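Local atomic coordinates of PAN2-PAN3 deadenylation complex catalytic subunit pan2 (Neurospora crassa, PDB entry 4CZX), a protein that probably acts as the catalytic subunit of the PAN deadenylation complex, which shortens the poly(A) tails of cytoplasmic mRNA, and is represented here by its N-terminal WD40 domain. Residues M111-G123 with Q155-A167. Numbering follows the deposited sequence.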
ATOM      1  N   MET A 111       5.721  27.466  15.143  1.00 30.75           N
ATOM      2  CA  MET A 111       6.558  26.345  15.547  1.00 25.23           C
ATOM      3  C   MET A 111       7.462  25.960  14.385  1.00 29.81           C
ATOM      4  O   MET A 111       7.108  25.111  13.567  1.00 34.21           O
ATOM      5  CB  MET A 111       5.703  25.154  15.997  1.00 28.40           C
ATOM      6  CG  MET A 111       4.830  25.464  17.182  1.00 27.69           C
ATOM      7  SD  MET A 111       3.712  24.102  17.587  1.00 29.68           S
ATOM      8  CE  MET A 111       2.994  24.696  19.119  1.00 29.21           C
ATOM      9  N   GLN A 112       8.631  26.597  14.315  1.00 31.37           N
ATOM     10  CA  GLN A 112       9.539  26.388  13.193  1.00 32.31           C
ATOM     11  C   GLN A 112      10.711  25.490  13.556  1.00 26.62           C
ATOM     12  O   GLN A 112      11.132  24.663  12.750  1.00 31.51           O
ATOM     13  CB  GLN A 112      10.044  27.730  12.664  1.00 32.93           C
ATOM     14  CG  GLN A 112       8.988  28.482  11.862  1.00 45.70           C
ATOM     15  CD  GLN A 112       8.357  27.617  10.767  1.00 59.49           C
ATOM     16  OE1 GLN A 112       9.058  26.993   9.962  1.00 58.28           O
ATOM     17  NE2 GLN A 112       7.024  27.572  10.739  1.00 62.25           N
ATOM     18  N   ASP A 113      11.257  25.670  14.754  1.00 25.76           N
ATOM     19  CA  ASP A 113      12.321  24.803  15.235  1.00 30.73           C
ATOM     20  C   ASP A 113      12.315  24.766  16.763  1.00 29.49           C
ATOM     21  O   ASP A 113      13.256  25.238  17.413  1.00 25.18           O
ATOM     22  CB  ASP A 113      13.684  25.262  14.703  1.00 31.41           C
ATOM     23  CG  ASP A 113      14.776  24.228  14.931  1.00 32.98           C
ATOM     24  OD1 ASP A 113      14.452  23.098  15.353  1.00 31.49           O
ATOM     25  OD2 ASP A 113      15.959  24.534  14.687  1.00 29.57           O
ATOM     26  N   LEU A 114      11.235  24.217  17.325  1.00 26.26           N
ATOM     27  CA  LEU A 114      11.103  24.055  18.775  1.00 26.00           C
ATOM     28  C   LEU A 114      12.145  23.091  19.311  1.00 26.40           C
ATOM     29  O   LEU A 114      12.450  22.102  18.656  1.00 26.32           O
ATOM     30  CB  LEU A 114       9.710  23.528  19.136  1.00 19.63           C
ATOM     31  CG  LEU A 114       8.504  24.358  18.703  1.00 24.93           C
ATOM     32  CD1 LEU A 114       7.240  23.634  19.139  1.00 25.90           C
ATOM     33  CD2 LEU A 114       8.568  25.736  19.324  1.00 27.42           C
ATOM     34  N   ARG A 115      12.667  23.363  20.507  1.00 22.98           N
ATOM     35  CA  ARG A 115      13.707  22.523  21.103  1.00 22.51           C
ATOM     36  C   ARG A 115      13.436  22.146  22.552  1.00 24.01           C
ATOM     37  O   ARG A 115      14.036  21.202  23.085  1.00 23.93           O
ATOM     38  CB  ARG A 115      15.066  23.234  21.038  1.00 23.62           C
ATOM     39  CG  ARG A 115      15.583  23.492  19.618  1.00 22.77           C
ATOM     40  CD  ARG A 115      15.826  22.196  18.857  1.00 21.15           C
ATOM     41  NE  ARG A 115      16.322  22.496  17.505  1.00 24.66           N
ATOM     42  CZ  ARG A 115      17.608  22.672  17.195  1.00 25.49           C
ATOM     43  NH1 ARG A 115      18.551  22.563  18.127  1.00 26.58           N
ATOM     44  NH2 ARG A 115      17.958  22.959  15.940  1.00 26.77           N
ATOM     45  N   ALA A 116      12.546  22.897  23.199  1.00 22.07           N
ATOM     46  CA  ALA A 116      12.407  22.800  24.632  1.00 22.19           C
ATOM     47  C   ALA A 116      11.036  23.221  25.108  1.00 23.73           C
ATOM     48  O   ALA A 116      10.387  24.093  24.530  1.00 26.06           O
ATOM     49  CB  ALA A 116      13.479  23.667  25.333  1.00 23.44           C
ATOM     50  N   MET A 117      10.621  22.622  26.204  1.00 20.76           N
ATOM     51  CA  MET A 117       9.446  23.123  26.891  1.00 21.09           C
ATOM     52  C   MET A 117       9.483  22.850  28.371  1.00 23.14           C
ATOM     53  O   MET A 117      10.223  21.979  28.848  1.00 24.41           O
ATOM     54  CB  MET A 117       8.207  22.512  26.297  1.00 24.35           C
ATOM     55  CG  MET A 117       8.215  21.090  26.450  1.00 27.71           C
ATOM     56  SD  MET A 117       6.663  20.605  25.745  1.00 70.53           S
ATOM     57  CE  MET A 117       7.037  18.955  25.844  1.00 13.11           C
ATOM     58  N   SER A 118       8.667  23.598  29.096  1.00 25.51           N
ATOM     59  CA  SER A 118       8.620  23.494  30.548  1.00 25.54           C
ATOM     60  C   SER A 118       7.242  23.861  31.055  1.00 26.14           C
ATOM     61  O   SER A 118       6.450  24.479  30.347  1.00 23.14           O
ATOM     62  CB  SER A 118       9.665  24.416  31.193  1.00 25.57           C
ATOM     63  OG  SER A 118       9.263  25.774  31.090  1.00 26.49           O
ATOM     64  N   PHE A 119       6.965  23.504  32.298  1.00 25.73           N
ATOM     65  CA  PHE A 119       5.792  24.032  32.962  1.00 28.20           C
ATOM     66  C   PHE A 119       6.057  25.488  33.331  1.00 31.80           C
ATOM     67  O   PHE A 119       7.165  26.001  33.128  1.00 32.65           O
ATOM     68  CB  PHE A 119       5.439  23.171  34.175  1.00 32.55           C
ATOM     69  CG  PHE A 119       5.100  21.754  33.803  1.00 30.61           C
ATOM     70  CD1 PHE A 119       3.932  21.477  33.111  1.00 27.53           C
ATOM     71  CD2 PHE A 119       5.959  20.709  34.111  1.00 28.03           C
ATOM     72  CE1 PHE A 119       3.613  20.180  32.736  1.00 26.99           C
ATOM     73  CE2 PHE A 119       5.651  19.411  33.737  1.00 29.67           C
ATOM     74  CZ  PHE A 119       4.468  19.144  33.056  1.00 30.20           C
ATOM     75  N   THR A 120       5.030  26.159  33.835  1.00 32.23           N
ATOM     76  CA  THR A 120       5.126  27.576  34.143  1.00 30.70           C
ATOM     77  C   THR A 120       4.631  27.794  35.571  1.00 32.00           C
ATOM     78  O   THR A 120       4.935  26.998  36.454  1.00 34.18           O
ATOM     79  CB  THR A 120       4.315  28.437  33.140  1.00 26.60           C
ATOM     80  OG1 THR A 120       2.910  28.184  33.296  1.00 28.42           O
ATOM     81  CG2 THR A 120       4.740  28.122  31.694  1.00 28.49           C
ATOM     82  N   SER A 121       3.856  28.847  35.790  1.00 28.76           N
ATOM     83  CA  SER A 121       3.396  29.168  37.137  1.00 31.27           C
ATOM     84  C   SER A 121       2.089  28.455  37.478  1.00 29.52           C
ATOM     85  O   SER A 121       1.517  28.683  38.548  1.00 30.50           O
ATOM     86  CB  SER A 121       3.212  30.679  37.297  1.00 38.65           C
ATOM     87  OG  SER A 121       2.125  31.141  36.512  1.00 34.78           O
ATOM     88  N   LYS A 122       1.635  27.576  36.588  1.00 31.63           N
ATOM     89  CA  LYS A 122       0.278  27.038  36.709  1.00 37.04           C
ATOM     90  C   LYS A 122       0.243  25.526  36.879  1.00 38.58           C
ATOM     91  O   LYS A 122      -0.672  24.852  36.401  1.00 38.54           O
ATOM     92  CB  LYS A 122      -0.551  27.460  35.497  1.00 36.76           C
ATOM     93  CG  LYS A 122      -0.618  28.971  35.343  1.00 37.74           C
ATOM     94  CD  LYS A 122      -1.479  29.403  34.177  1.00 36.01           C
ATOM     95  CE  LYS A 122      -1.313  30.897  33.956  1.00 37.53           C
ATOM     96  NZ  LYS A 122      -2.002  31.355  32.723  1.00 39.49           N
ATOM     97  N   GLY A 123       1.230  25.001  37.593  1.00 38.05           N
ATOM     98  CA  GLY A 123       1.300  23.579  37.852  1.00 43.63           C
ATOM     99  C   GLY A 123       1.462  22.822  36.554  1.00 38.75           C
ATOM    100  O   GLY A 123       2.390  23.071  35.796  1.00 40.08           O
ATOM    101  N   GLN A 155      17.535  32.432  21.936  1.00 30.22           N
ATOM    102  CA  GLN A 155      17.006  31.154  21.485  1.00 29.30           C
ATOM    103  C   GLN A 155      17.412  30.075  22.479  1.00 29.60           C
ATOM    104  O   GLN A 155      18.508  30.125  23.038  1.00 30.23           O
ATOM    105  CB  GLN A 155      17.497  30.840  20.072  1.00 30.61           C
ATOM    106  CG  GLN A 155      17.074  31.894  19.060  1.00 33.70           C
ATOM    107  CD  GLN A 155      17.487  31.546  17.651  1.00 39.68           C
ATOM    108  OE1 GLN A 155      18.179  30.553  17.428  1.00 36.04           O
ATOM    109  NE2 GLN A 155      17.059  32.359  16.686  1.00 39.23           N
ATOM    110  N   TYR A 156      16.516  29.119  22.724  1.00 28.65           N
ATOM    111  CA  TYR A 156      16.694  28.202  23.838  1.00 26.65           C
ATOM    112  C   TYR A 156      16.872  26.740  23.437  1.00 27.93           C
ATOM    113  O   TYR A 156      16.197  26.253  22.531  1.00 24.09           O
ATOM    114  CB  TYR A 156      15.495  28.329  24.795  1.00 27.18           C
ATOM    115  CG  TYR A 156      15.417  29.686  25.461  1.00 29.66           C
ATOM    116  CD1 TYR A 156      16.429  30.118  26.307  1.00 28.71           C
ATOM    117  CD2 TYR A 156      14.342  30.534  25.244  1.00 34.37           C
ATOM    118  CE1 TYR A 156      16.374  31.362  26.925  1.00 26.77           C
ATOM    119  CE2 TYR A 156      14.269  31.775  25.864  1.00 33.84           C
ATOM    120  CZ  TYR A 156      15.297  32.182  26.706  1.00 33.25           C
ATOM    121  OH  TYR A 156      15.254  33.409  27.321  1.00 34.29           O
ATOM    122  N   SER A 157      17.751  26.039  24.156  1.00 29.13           N
ATOM    123  CA  SER A 157      17.907  24.592  23.991  1.00 28.32           C
ATOM    124  C   SER A 157      17.255  23.762  25.101  1.00 26.86           C
ATOM    125  O   SER A 157      16.966  22.583  24.892  1.00 25.00           O
ATOM    126  CB  SER A 157      19.391  24.224  23.910  1.00 26.32           C
ATOM    127  OG  SER A 157      20.003  24.861  22.797  1.00 25.33           O
ATOM    128  N   PHE A 158      17.078  24.367  26.276  1.00 26.12           N
ATOM    129  CA  PHE A 158      16.453  23.722  27.439  1.00 28.42           C
ATOM    130  C   PHE A 158      15.583  24.712  28.190  1.00 29.69           C
ATOM    131  O   PHE A 158      15.914  25.904  28.275  1.00 24.71           O
ATOM    132  CB  PHE A 158      17.480  23.176  28.447  1.00 25.62           C
ATOM    133  CG  PHE A 158      18.355  22.089  27.917  1.00 28.12           C
ATOM    134  CD1 PHE A 158      19.559  22.397  27.309  1.00 26.37           C
ATOM    135  CD2 PHE A 158      18.006  20.760  28.066  1.00 33.37           C
ATOM    136  CE1 PHE A 158      20.380  21.397  26.818  1.00 28.62           C
ATOM    137  CE2 PHE A 158      18.829  19.760  27.581  1.00 27.99           C
ATOM    138  CZ  PHE A 158      20.019  20.078  26.967  1.00 31.11           C
ATOM    139  N   LEU A 159      14.504  24.189  28.765  1.00 26.15           N
ATOM    140  CA  LEU A 159      13.629  24.918  29.681  1.00 30.81           C
ATOM    141  C   LEU A 159      13.241  23.978  30.809  1.00 30.75           C
ATOM    142  O   LEU A 159      12.899  22.829  30.553  1.00 27.43           O
ATOM    143  CB  LEU A 159      12.363  25.415  28.967  1.00 26.34           C
ATOM    144  CG  LEU A 159      12.509  26.444  27.841  1.00 27.74           C
ATOM    145  CD1 LEU A 159      11.181  26.610  27.101  1.00 27.55           C
ATOM    146  CD2 LEU A 159      12.941  27.774  28.429  1.00 28.27           C
ATOM    147  N   LYS A 160      13.305  24.443  32.054  1.00 28.61           N
ATOM    148  CA  LYS A 160      12.725  23.665  33.148  1.00 27.24           C
ATOM    149  C   LYS A 160      12.280  24.566  34.288  1.00 32.44           C
ATOM    150  O   LYS A 160      13.008  25.467  34.719  1.00 30.02           O
ATOM    151  CB  LYS A 160      13.707  22.598  33.659  1.00 29.18           C
ATOM    152  CG  LYS A 160      13.155  21.795  34.853  1.00 30.31           C
ATOM    153  CD  LYS A 160      13.858  20.451  35.035  1.00 33.90           C
ATOM    154  CE  LYS A 160      13.406  19.744  36.325  1.00 42.96           C
ATOM    155  NZ  LYS A 160      14.020  18.384  36.453  1.00 44.37           N
ATOM    156  N   MET A 161      11.065  24.306  34.761  1.00 27.53           N
ATOM    157  CA  MET A 161      10.471  25.030  35.863  1.00 25.98           C
ATOM    158  C   MET A 161      10.832  24.407  37.202  1.00 29.70           C
ATOM    159  O   MET A 161      10.640  23.214  37.404  1.00 29.44           O
ATOM    160  CB  MET A 161       8.945  25.055  35.694  1.00 27.62           C
ATOM    161  CG  MET A 161       8.199  25.689  36.842  1.00 25.30           C
ATOM    162  SD  MET A 161       8.600  27.428  37.107  1.00 32.56           S
ATOM    163  CE  MET A 161       7.553  27.759  38.537  1.00 39.22           C
ATOM    164  N   SER A 162      11.384  25.213  38.100  1.00 30.49           N
ATOM    165  CA  SER A 162      11.532  24.813  39.494  1.00 32.44           C
ATOM    166  C   SER A 162      10.951  25.926  40.336  1.00 34.59           C
ATOM    167  O   SER A 162       9.733  26.012  40.504  1.00 35.87           O
ATOM    168  CB  SER A 162      12.995  24.545  39.862  1.00 37.41           C
ATOM    169  OG  SER A 162      13.850  25.606  39.450  1.00 35.42           O
ATOM    170  N   ARG A 163      11.825  26.782  40.857  1.00 35.19           N
ATOM    171  CA  ARG A 163      11.415  28.014  41.525  1.00 40.32           C
ATOM    172  C   ARG A 163      11.090  29.062  40.459  1.00 38.81           C
ATOM    173  O   ARG A 163      10.170  29.865  40.609  1.00 37.59           O
ATOM    174  CB  ARG A 163      12.522  28.514  42.461  1.00 38.71           C
ATOM    175  CG  ARG A 163      12.109  29.694  43.328  1.00 39.66           C
ATOM    176  CD  ARG A 163      13.274  30.244  44.160  1.00 48.91           C
ATOM    177  NE  ARG A 163      13.899  29.236  45.014  1.00 47.47           N
ATOM    178  CZ  ARG A 163      13.739  29.164  46.332  1.00 57.04           C
ATOM    179  NH1 ARG A 163      12.962  30.041  46.958  1.00 55.06           N
ATOM    180  NH2 ARG A 163      14.355  28.212  47.024  1.00 59.07           N
ATOM    181  N   TYR A 164      11.878  29.031  39.388  1.00 33.26           N
ATOM    182  CA  TYR A 164      11.731  29.906  38.227  1.00 31.74           C
ATOM    183  C   TYR A 164      11.865  29.036  36.997  1.00 29.48           C
ATOM    184  O   TYR A 164      12.243  27.870  37.104  1.00 34.09           O
ATOM    185  CB  TYR A 164      12.803  31.008  38.193  1.00 35.53           C
ATOM    186  CG  TYR A 164      12.921  31.818  39.464  1.00 41.84           C
ATOM    187  CD1 TYR A 164      11.929  32.717  39.834  1.00 52.32           C
ATOM    188  CD2 TYR A 164      14.021  31.680  40.292  1.00 44.39           C
ATOM    189  CE1 TYR A 164      12.028  33.453  40.999  1.00 55.76           C
ATOM    190  CE2 TYR A 164      14.137  32.413  41.459  1.00 51.66           C
ATOM    191  CZ  TYR A 164      13.137  33.301  41.806  1.00 57.98           C
ATOM    192  OH  TYR A 164      13.243  34.031  42.963  1.00 62.75           O
ATOM    193  N   ILE A 165      11.587  29.599  35.828  1.00 28.06           N
ATOM    194  CA  ILE A 165      11.849  28.888  34.589  1.00 25.33           C
ATOM    195  C   ILE A 165      13.316  29.088  34.235  1.00 31.52           C
ATOM    196  O   ILE A 165      13.743  30.203  33.961  1.00 32.21           O
ATOM    197  CB  ILE A 165      10.947  29.377  33.435  1.00 28.81           C
ATOM    198  CG1 ILE A 165       9.484  29.031  33.731  1.00 32.31           C
ATOM    199  CG2 ILE A 165      11.374  28.755  32.107  1.00 30.79           C
ATOM    200  CD1 ILE A 165       8.503  29.655  32.753  1.00 35.83           C
ATOM    201  N   CYS A 166      14.083  28.004  34.267  1.00 29.45           N
ATOM    202  CA  CYS A 166      15.496  28.086  33.941  1.00 29.50           C
ATOM    203  C   CYS A 166      15.674  27.741  32.479  1.00 31.77           C
ATOM    204  O   CYS A 166      15.320  26.647  32.016  1.00 28.00           O
ATOM    205  CB  CYS A 166      16.326  27.173  34.835  1.00 28.28           C
ATOM    206  SG  CYS A 166      16.125  27.544  36.596  1.00 35.47           S
ATOM    207  N   ALA A 167      16.232  28.702  31.756  1.00 30.01           N
ATOM    208  CA  ALA A 167      16.207  28.682  30.303  1.00 31.03           C
ATOM    209  C   ALA A 167      17.616  28.715  29.729  1.00 28.15           C
ATOM    210  O   ALA A 167      18.272  29.755  29.749  1.00 28.47           O
ATOM    211  CB  ALA A 167      15.399  29.861  29.789  1.00 27.82           C
TER
HETATM  212  O   HOH W   1      15.111  20.548  25.544  1.00 23.31           O
HETATM  213  O   HOH W   2       9.412  22.042  33.700  1.00 24.90           O
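One water oxygen accepts two backbone N-H groups, from F119 N at 3.2 Å and from M161 N at 3.0 Å, and so joins strands that share no direct hydrogen bond. A second water lies 2.8 Å from both R115 O and S157 O, placed to donate to either, toward the other end of the contact. Between these waters the strands run parallel (6° between segment axes, 5.0 Å at closest approach), and side chains fill the seam. A116 CB packs on L159 CG at 3.9 Å, while S118 CB meets L159 CB at 3.6 Å. The hydroxyl of S118, turned between the backbone N and carbonyl carbon (chi1 73°), donates through OG to F119 O at 2.9 Å, its approach tilted 23° from the carbonyl plane. M161 CB rests against that same F119 O, and the bend at chi2 carries the thioether end alongside T120, with CE 3.4 Å from T120 O. I165 adds CG2 against S118 OG, and its side chain lies beside that of T120, both pointing the same way, with CD1 nearest T120 CG2. The arrangement is that of successive beta-propeller blades, each giving its first strand: 114-119 pairs antiparallel with 126-131 and 156-161 with 165-169. The contact is continued both ways round the ring: Q77 of strand 77-80, in the preceding blade, accepts from M117 N, and K160 NZ forms a salt bridge to D199 of strand 194-200 in the next.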